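Local coordinates for protein glutathione s-transferase III (Zea mays, PDB 1AW9) that probably conjugates reduced glutathione to hydrophobic electrophiles, releasing a halide anion, and takes part in herbicide detoxification in maize, at residues Phe161-Leu173 with Trp193-Val207. Numbering follows the deposited sequence.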
ATOM      1  N   PHE A 161      19.899  34.905  -3.086  1.00 25.95           N
ATOM      2  CA  PHE A 161      18.864  34.181  -2.386  1.00 24.01           C
ATOM      3  C   PHE A 161      17.524  34.657  -2.970  1.00 25.66           C
ATOM      4  O   PHE A 161      17.275  35.863  -3.088  1.00 25.88           O
ATOM      5  CB  PHE A 161      18.990  34.491  -0.895  1.00 20.31           C
ATOM      6  CG  PHE A 161      17.873  33.965  -0.059  1.00 19.50           C
ATOM      7  CD1 PHE A 161      16.721  34.726   0.148  1.00 16.53           C
ATOM      8  CD2 PHE A 161      18.008  32.753   0.608  1.00 18.35           C
ATOM      9  CE1 PHE A 161      15.735  34.300   1.007  1.00 18.95           C
ATOM     10  CE2 PHE A 161      17.008  32.304   1.490  1.00 18.18           C
ATOM     11  CZ  PHE A 161      15.879  33.075   1.690  1.00 18.66           C
ATOM     12  N   THR A 162      16.719  33.704  -3.434  1.00 22.96           N
ATOM     13  CA  THR A 162      15.440  34.036  -4.018  1.00 21.18           C
ATOM     14  C   THR A 162      14.342  33.234  -3.339  1.00 21.21           C
ATOM     15  O   THR A 162      14.579  32.551  -2.334  1.00 19.02           O
ATOM     16  CB  THR A 162      15.405  33.764  -5.559  1.00 21.94           C
ATOM     17  OG1 THR A 162      15.604  32.367  -5.810  1.00 22.14           O
ATOM     18  CG2 THR A 162      16.486  34.567  -6.289  1.00 20.88           C
ATOM     19  N   LEU A 163      13.128  33.359  -3.883  1.00 20.73           N
ATOM     20  CA  LEU A 163      11.951  32.662  -3.396  1.00 16.83           C
ATOM     21  C   LEU A 163      12.216  31.146  -3.431  1.00 15.11           C
ATOM     22  O   LEU A 163      11.827  30.414  -2.514  1.00 16.02           O
ATOM     23  CB  LEU A 163      10.762  33.023  -4.281  1.00 14.83           C
ATOM     24  CG  LEU A 163       9.377  32.496  -3.879  1.00 14.74           C
ATOM     25  CD1 LEU A 163       8.959  33.064  -2.513  1.00 15.35           C
ATOM     26  CD2 LEU A 163       8.371  32.855  -4.963  1.00 12.63           C
ATOM     27  N   ALA A 164      12.891  30.689  -4.479  1.00 13.80           N
ATOM     28  CA  ALA A 164      13.215  29.275  -4.623  1.00 14.62           C
ATOM     29  C   ALA A 164      13.880  28.715  -3.364  1.00 15.87           C
ATOM     30  O   ALA A 164      13.483  27.644  -2.894  1.00 16.71           O
ATOM     31  CB  ALA A 164      14.098  29.038  -5.856  1.00 10.00           C
ATOM     32  N   ASP A 165      14.818  29.456  -2.763  1.00 16.69           N
ATOM     33  CA  ASP A 165      15.508  28.960  -1.552  1.00 16.38           C
ATOM     34  C   ASP A 165      14.642  29.052  -0.306  1.00 17.69           C
ATOM     35  O   ASP A 165      14.642  28.137   0.520  1.00 18.91           O
ATOM     36  CB  ASP A 165      16.835  29.704  -1.289  1.00 14.05           C
ATOM     37  CG  ASP A 165      17.675  29.865  -2.544  1.00 15.80           C
ATOM     38  OD1 ASP A 165      17.445  30.841  -3.252  1.00 20.94           O
ATOM     39  OD2 ASP A 165      18.529  29.022  -2.877  1.00 15.67           O
ATOM     40  N   ALA A 166      13.897  30.151  -0.193  1.00 16.79           N
ATOM     41  CA  ALA A 166      13.077  30.418   0.969  1.00 15.94           C
ATOM     42  C   ALA A 166      11.977  29.364   1.170  1.00 17.55           C
ATOM     43  O   ALA A 166      11.639  29.017   2.314  1.00 15.58           O
ATOM     44  CB  ALA A 166      12.475  31.848   0.863  1.00 16.17           C
ATOM     45  N   ASN A 167      11.448  28.853   0.052  1.00 16.42           N
ATOM     46  CA  ASN A 167      10.387  27.842   0.075  1.00 16.56           C
ATOM     47  C   ASN A 167      10.859  26.519   0.676  1.00 16.58           C
ATOM     48  O   ASN A 167      10.049  25.707   1.121  1.00 17.14           O
ATOM     49  CB  ASN A 167       9.806  27.636  -1.330  1.00 14.95           C
ATOM     50  CG  ASN A 167       8.683  28.632  -1.655  1.00 16.98           C
ATOM     51  OD1 ASN A 167       8.229  29.383  -0.788  1.00 18.80           O
ATOM     52  ND2 ASN A 167       8.195  28.594  -2.873  1.00 15.75           N
ATOM     53  N   HIS A 168      12.179  26.346   0.760  1.00 14.86           N
ATOM     54  CA  HIS A 168      12.767  25.143   1.313  1.00 11.64           C
ATOM     55  C   HIS A 168      13.020  25.246   2.773  1.00 12.29           C
ATOM     56  O   HIS A 168      13.060  24.239   3.443  1.00 14.71           O
ATOM     57  CB  HIS A 168      14.124  24.879   0.703  1.00 11.14           C
ATOM     58  CG  HIS A 168      14.070  24.332  -0.683  1.00  8.39           C
ATOM     59  ND1 HIS A 168      13.943  25.127  -1.790  1.00  8.45           N
ATOM     60  CD2 HIS A 168      14.188  23.066  -1.132  1.00  7.24           C
ATOM     61  CE1 HIS A 168      13.994  24.379  -2.869  1.00  7.32           C
ATOM     62  NE2 HIS A 168      14.144  23.111  -2.501  1.00  9.45           N
ATOM     63  N   ALA A 169      13.213  26.453   3.283  1.00 13.66           N
ATOM     64  CA  ALA A 169      13.604  26.621   4.673  1.00 13.12           C
ATOM     65  C   ALA A 169      12.902  25.905   5.823  1.00 15.55           C
ATOM     66  O   ALA A 169      13.590  25.352   6.698  1.00 16.26           O
ATOM     67  CB  ALA A 169      13.774  28.078   4.984  1.00 14.58           C
ATOM     68  N   SER A 170      11.560  25.920   5.864  1.00 17.49           N
ATOM     69  CA  SER A 170      10.840  25.281   6.964  1.00 14.53           C
ATOM     70  C   SER A 170      11.039  23.791   6.979  1.00 14.78           C
ATOM     71  O   SER A 170      11.248  23.218   8.040  1.00 15.86           O
ATOM     72  CB  SER A 170       9.361  25.634   6.993  1.00 12.38           C
ATOM     73  OG  SER A 170       8.678  25.145   5.882  1.00 14.09           O
ATOM     74  N   TYR A 171      11.017  23.157   5.814  1.00 15.04           N
ATOM     75  CA  TYR A 171      11.226  21.730   5.772  1.00 13.21           C
ATOM     76  C   TYR A 171      12.666  21.312   6.021  1.00 14.34           C
ATOM     77  O   TYR A 171      12.887  20.264   6.626  1.00 15.77           O
ATOM     78  CB  TYR A 171      10.606  21.105   4.539  1.00 15.31           C
ATOM     79  CG  TYR A 171       9.159  20.702   4.806  1.00 18.44           C
ATOM     80  CD1 TYR A 171       8.856  19.473   5.398  1.00 18.35           C
ATOM     81  CD2 TYR A 171       8.092  21.556   4.489  1.00 21.77           C
ATOM     82  CE1 TYR A 171       7.544  19.105   5.662  1.00 19.40           C
ATOM     83  CE2 TYR A 171       6.760  21.187   4.756  1.00 21.76           C
ATOM     84  CZ  TYR A 171       6.508  19.959   5.339  1.00 21.07           C
ATOM     85  OH  TYR A 171       5.207  19.563   5.581  1.00 27.99           O
ATOM     86  N   LEU A 172      13.648  22.143   5.653  1.00 11.85           N
ATOM     87  CA  LEU A 172      15.043  21.821   5.939  1.00 11.68           C
ATOM     88  C   LEU A 172      15.212  21.883   7.466  1.00 14.16           C
ATOM     89  O   LEU A 172      15.881  21.044   8.083  1.00 13.32           O
ATOM     90  CB  LEU A 172      15.989  22.816   5.260  1.00 10.70           C
ATOM     91  CG  LEU A 172      16.327  22.593   3.786  1.00 10.50           C
ATOM     92  CD1 LEU A 172      17.205  23.726   3.366  1.00 11.44           C
ATOM     93  CD2 LEU A 172      17.035  21.262   3.534  1.00  9.84           C
ATOM     94  N   LEU A 173      14.570  22.882   8.066  1.00 16.46           N
ATOM     95  CA  LEU A 173      14.584  23.089   9.512  1.00 18.22           C
ATOM     96  C   LEU A 173      14.051  21.849  10.225  1.00 18.38           C
ATOM     97  O   LEU A 173      14.716  21.280  11.080  1.00 20.11           O
ATOM     98  CB  LEU A 173      13.747  24.332   9.866  1.00 18.33           C
ATOM     99  CG  LEU A 173      13.761  24.871  11.292  1.00 21.30           C
ATOM    100  CD1 LEU A 173      12.813  24.097  12.184  1.00 27.21           C
ATOM    101  CD2 LEU A 173      15.179  24.838  11.859  1.00 24.16           C
ATOM    102  N   TRP A 193      24.806  25.558   1.889  1.00 18.63           N
ATOM    103  CA  TRP A 193      23.626  26.277   1.423  1.00 17.25           C
ATOM    104  C   TRP A 193      22.590  26.406   2.522  1.00 17.88           C
ATOM    105  O   TRP A 193      22.026  27.472   2.725  1.00 18.96           O
ATOM    106  CB  TRP A 193      23.046  25.558   0.215  1.00 15.27           C
ATOM    107  CG  TRP A 193      21.677  25.995  -0.206  1.00 18.13           C
ATOM    108  CD1 TRP A 193      21.338  27.175  -0.797  1.00 19.21           C
ATOM    109  CD2 TRP A 193      20.482  25.193  -0.199  1.00 19.37           C
ATOM    110  NE1 TRP A 193      20.016  27.155  -1.181  1.00 18.14           N
ATOM    111  CE2 TRP A 193      19.467  25.944  -0.832  1.00 19.95           C
ATOM    112  CE3 TRP A 193      20.175  23.900   0.265  1.00 18.34           C
ATOM    113  CZ2 TRP A 193      18.160  25.444  -1.019  1.00 19.98           C
ATOM    114  CZ3 TRP A 193      18.866  23.402   0.078  1.00 21.07           C
ATOM    115  CH2 TRP A 193      17.883  24.179  -0.557  1.00 17.57           C
ATOM    116  N   TRP A 194      22.348  25.322   3.246  1.00 19.41           N
ATOM    117  CA  TRP A 194      21.387  25.297   4.359  1.00 17.89           C
ATOM    118  C   TRP A 194      21.887  26.160   5.505  1.00 19.26           C
ATOM    119  O   TRP A 194      21.122  26.879   6.128  1.00 19.32           O
ATOM    120  CB  TRP A 194      21.198  23.854   4.862  1.00 16.76           C
ATOM    121  CG  TRP A 194      20.571  23.738   6.202  1.00 16.05           C
ATOM    122  CD1 TRP A 194      21.038  23.016   7.258  1.00 16.93           C
ATOM    123  CD2 TRP A 194      19.354  24.369   6.647  1.00 18.37           C
ATOM    124  NE1 TRP A 194      20.192  23.157   8.344  1.00 15.84           N
ATOM    125  CE2 TRP A 194      19.153  23.976   7.996  1.00 17.86           C
ATOM    126  CE3 TRP A 194      18.424  25.231   6.041  1.00 20.52           C
ATOM    127  CZ2 TRP A 194      18.050  24.424   8.757  1.00 19.79           C
ATOM    128  CZ3 TRP A 194      17.319  25.684   6.808  1.00 21.15           C
ATOM    129  CH2 TRP A 194      17.150  25.271   8.151  1.00 19.11           C
ATOM    130  N   GLU A 195      23.171  26.073   5.811  1.00 20.21           N
ATOM    131  CA  GLU A 195      23.692  26.870   6.887  1.00 22.14           C
ATOM    132  C   GLU A 195      23.642  28.329   6.562  1.00 22.41           C
ATOM    133  O   GLU A 195      23.432  29.153   7.456  1.00 23.63           O
ATOM    134  CB  GLU A 195      25.063  26.409   7.247  1.00 24.76           C
ATOM    135  CG  GLU A 195      24.912  25.174   8.047  1.00 33.92           C
ATOM    136  CD  GLU A 195      26.211  24.501   8.328  1.00 39.17           C
ATOM    137  OE1 GLU A 195      27.190  24.724   7.572  1.00 42.98           O
ATOM    138  OE2 GLU A 195      26.237  23.719   9.307  1.00 45.43           O
ATOM    139  N   ALA A 196      23.772  28.656   5.283  1.00 21.70           N
ATOM    140  CA  ALA A 196      23.655  30.046   4.882  1.00 23.37           C
ATOM    141  C   ALA A 196      22.217  30.522   5.127  1.00 26.50           C
ATOM    142  O   ALA A 196      22.003  31.646   5.586  1.00 28.42           O
ATOM    143  CB  ALA A 196      24.002  30.206   3.433  1.00 18.70           C
ATOM    144  N   ILE A 197      21.218  29.679   4.838  1.00 28.22           N
ATOM    145  CA  ILE A 197      19.796  30.067   5.018  1.00 28.39           C
ATOM    146  C   ILE A 197      19.437  30.320   6.488  1.00 29.52           C
ATOM    147  O   ILE A 197      18.662  31.215   6.798  1.00 31.20           O
ATOM    148  CB  ILE A 197      18.790  29.001   4.429  1.00 26.64           C
ATOM    149  CG1 ILE A 197      19.007  28.824   2.924  1.00 27.10           C
ATOM    150  CG2 ILE A 197      17.340  29.411   4.711  1.00 26.04           C
ATOM    151  CD1 ILE A 197      18.137  27.744   2.293  1.00 26.95           C
ATOM    152  N   VAL A 198      19.953  29.484   7.379  1.00 31.34           N
ATOM    153  CA  VAL A 198      19.673  29.629   8.805  1.00 32.21           C
ATOM    154  C   VAL A 198      20.264  30.918   9.346  1.00 33.77           C
ATOM    155  O   VAL A 198      19.721  31.476  10.279  1.00 35.35           O
ATOM    156  CB  VAL A 198      20.243  28.473   9.656  1.00 31.10           C
ATOM    157  CG1 VAL A 198      19.266  28.103  10.777  1.00 32.17           C
ATOM    158  CG2 VAL A 198      20.484  27.298   8.826  1.00 30.47           C
ATOM    159  N   ALA A 199      21.406  31.336   8.797  1.00 34.04           N
ATOM    160  CA  ALA A 199      22.103  32.563   9.193  1.00 33.48           C
ATOM    161  C   ALA A 199      21.314  33.831   8.892  1.00 33.10           C
ATOM    162  O   ALA A 199      21.558  34.870   9.506  1.00 33.80           O
ATOM    163  CB  ALA A 199      23.487  32.644   8.507  1.00 34.11           C
ATOM    164  N   ARG A 200      20.378  33.746   7.952  1.00 32.31           N
ATOM    165  CA  ARG A 200      19.572  34.899   7.581  1.00 30.77           C
ATOM    166  C   ARG A 200      18.779  35.440   8.778  1.00 31.90           C
ATOM    167  O   ARG A 200      18.077  34.694   9.472  1.00 31.73           O
ATOM    168  CB  ARG A 200      18.615  34.527   6.470  1.00 29.59           C
ATOM    169  CG  ARG A 200      19.266  34.192   5.188  1.00 29.20           C
ATOM    170  CD  ARG A 200      18.342  34.621   4.068  1.00 31.18           C
ATOM    171  NE  ARG A 200      19.067  35.396   3.064  1.00 34.52           N
ATOM    172  CZ  ARG A 200      18.563  36.405   2.367  1.00 33.31           C
ATOM    173  NH1 ARG A 200      17.312  36.802   2.545  1.00 33.44           N
ATOM    174  NH2 ARG A 200      19.307  36.976   1.440  1.00 37.38           N
ATOM    175  N   PRO A 201      18.841  36.765   9.006  1.00 31.54           N
ATOM    176  CA  PRO A 201      18.148  37.452  10.102  1.00 29.85           C
ATOM    177  C   PRO A 201      16.650  37.148  10.092  1.00 27.39           C
ATOM    178  O   PRO A 201      16.072  36.847  11.134  1.00 26.45           O
ATOM    179  CB  PRO A 201      18.382  38.929   9.773  1.00 31.36           C
ATOM    180  CG  PRO A 201      19.672  38.920   9.045  1.00 32.01           C
ATOM    181  CD  PRO A 201      19.508  37.741   8.131  1.00 32.33           C
ATOM    182  N   ALA A 202      16.031  37.250   8.909  1.00 26.30           N
ATOM    183  CA  ALA A 202      14.598  36.982   8.751  1.00 26.14           C
ATOM    184  C   ALA A 202      14.289  35.566   9.221  1.00 27.11           C
ATOM    185  O   ALA A 202      13.335  35.336   9.999  1.00 25.98           O
ATOM    186  CB  ALA A 202      14.182  37.147   7.309  1.00 22.78           C
ATOM    187  N   PHE A 203      15.128  34.624   8.790  1.00 25.78           N
ATOM    188  CA  PHE A 203      14.905  33.260   9.186  1.00 25.63           C
ATOM    189  C   PHE A 203      15.029  33.078  10.665  1.00 26.93           C
ATOM    190  O   PHE A 203      14.273  32.317  11.251  1.00 28.43           O
ATOM    191  CB  PHE A 203      15.796  32.273   8.456  1.00 26.06           C
ATOM    192  CG  PHE A 203      15.259  30.879   8.520  1.00 28.08           C
ATOM    193  CD1 PHE A 203      13.963  30.604   8.069  1.00 27.92           C
ATOM    194  CD2 PHE A 203      15.974  29.874   9.127  1.00 28.54           C
ATOM    195  CE1 PHE A 203      13.396  29.351   8.235  1.00 28.93           C
ATOM    196  CE2 PHE A 203      15.416  28.608   9.301  1.00 29.95           C
ATOM    197  CZ  PHE A 203      14.126  28.346   8.857  1.00 29.93           C
ATOM    198  N   GLN A 204      15.954  33.809  11.279  1.00 29.74           N
ATOM    199  CA  GLN A 204      16.190  33.752  12.723  1.00 30.48           C
ATOM    200  C   GLN A 204      14.946  34.122  13.477  1.00 31.09           C
ATOM    201  O   GLN A 204      14.633  33.527  14.516  1.00 30.22           O
ATOM    202  CB  GLN A 204      17.308  34.712  13.108  1.00 33.97           C
ATOM    203  CG  GLN A 204      18.669  34.153  12.812  1.00 39.49           C
ATOM    204  CD  GLN A 204      18.790  32.776  13.410  1.00 44.78           C
ATOM    205  OE1 GLN A 204      18.955  32.637  14.625  1.00 50.00           O
ATOM    206  NE2 GLN A 204      18.607  31.743  12.589  1.00 46.94           N
ATOM    207  N   LYS A 205      14.242  35.111  12.927  1.00 31.96           N
ATOM    208  CA  LYS A 205      12.994  35.630  13.489  1.00 33.88           C
ATOM    209  C   LYS A 205      11.938  34.534  13.406  1.00 32.85           C
ATOM    210  O   LYS A 205      11.309  34.163  14.412  1.00 32.25           O
ATOM    211  CB  LYS A 205      12.536  36.861  12.680  1.00 37.53           C
ATOM    212  CG  LYS A 205      11.575  37.855  13.388  1.00 42.01           C
ATOM    213  CD  LYS A 205      11.097  38.991  12.436  1.00 45.37           C
ATOM    214  CE  LYS A 205      12.275  39.646  11.665  1.00 48.53           C
ATOM    215  NZ  LYS A 205      11.851  40.444  10.450  1.00 48.76           N
ATOM    216  N   THR A 206      11.782  33.996  12.201  1.00 31.68           N
ATOM    217  CA  THR A 206      10.827  32.925  11.947  1.00 30.28           C
ATOM    218  C   THR A 206      11.006  31.773  12.940  1.00 29.80           C
ATOM    219  O   THR A 206      10.069  31.387  13.614  1.00 30.16           O
ATOM    220  CB  THR A 206      10.996  32.385  10.521  1.00 31.82           C
ATOM    221  OG1 THR A 206      10.936  33.476   9.591  1.00 29.19           O
ATOM    222  CG2 THR A 206       9.891  31.365  10.205  1.00 30.93           C
ATOM    223  N   VAL A 207      12.216  31.246  13.033  1.00 29.98           N
ATOM    224  CA  VAL A 207      12.502  30.150  13.943  1.00 32.53           C
ATOM    225  C   VAL A 207      12.107  30.531  15.355  1.00 34.82           C
ATOM    226  O   VAL A 207      11.564  29.713  16.105  1.00 34.34           O
ATOM    227  CB  VAL A 207      14.018  29.779  13.944  1.00 33.48           C
ATOM    228  CG1 VAL A 207      14.352  28.920  15.149  1.00 32.98           C
ATOM    229  CG2 VAL A 207      14.399  29.036  12.670  1.00 32.04           C
TER
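Phe161 carries the guanidinium of Arg200 flat on one ring face, planes 14° apart and Arg200 CZ 3.7 Å from the ring centroid, a cation-pi stack. The arginine chain bends at chi2 to bring CD over the ring and at chi3 to lay the guanidinium on the same face, while NH1 forms a salt bridge with Glu23 of helix 12-23. With an alanine at Phe161, the guanidinium would probably lose its flat support and be freer to swing about Glu23. Next, Asp165 closes a capping box with Thr162: OD1 takes Thr162 N, and OD2, close to the indole plane, accepts a nearly straight bond from Trp193 NE1 (2.9 Å, 166°) and another from Leu156 N. Three residues on, the His168 ring receives the edge of Trp193 on its face, CH2 lying 3.8 Å from His168 CG; His168 NE2 bonds Tyr146 OH. Ala169 CB lies 3.5 Å from Phe203 CE1 and also touches Ile197 CG2. Leu172, with CG anti to its carbonyl carbon, sets CB over a Trp194 face and CD1 against Trp193 CZ3. Leu173 CB meets the edge of Phe203. Helix 169-173 crosses helix 193-199 at -109° inside the all-helical C-terminal GST domain, with helix 92-122 touching His168 and helix 182-185 packing on Leu172 and Trp194.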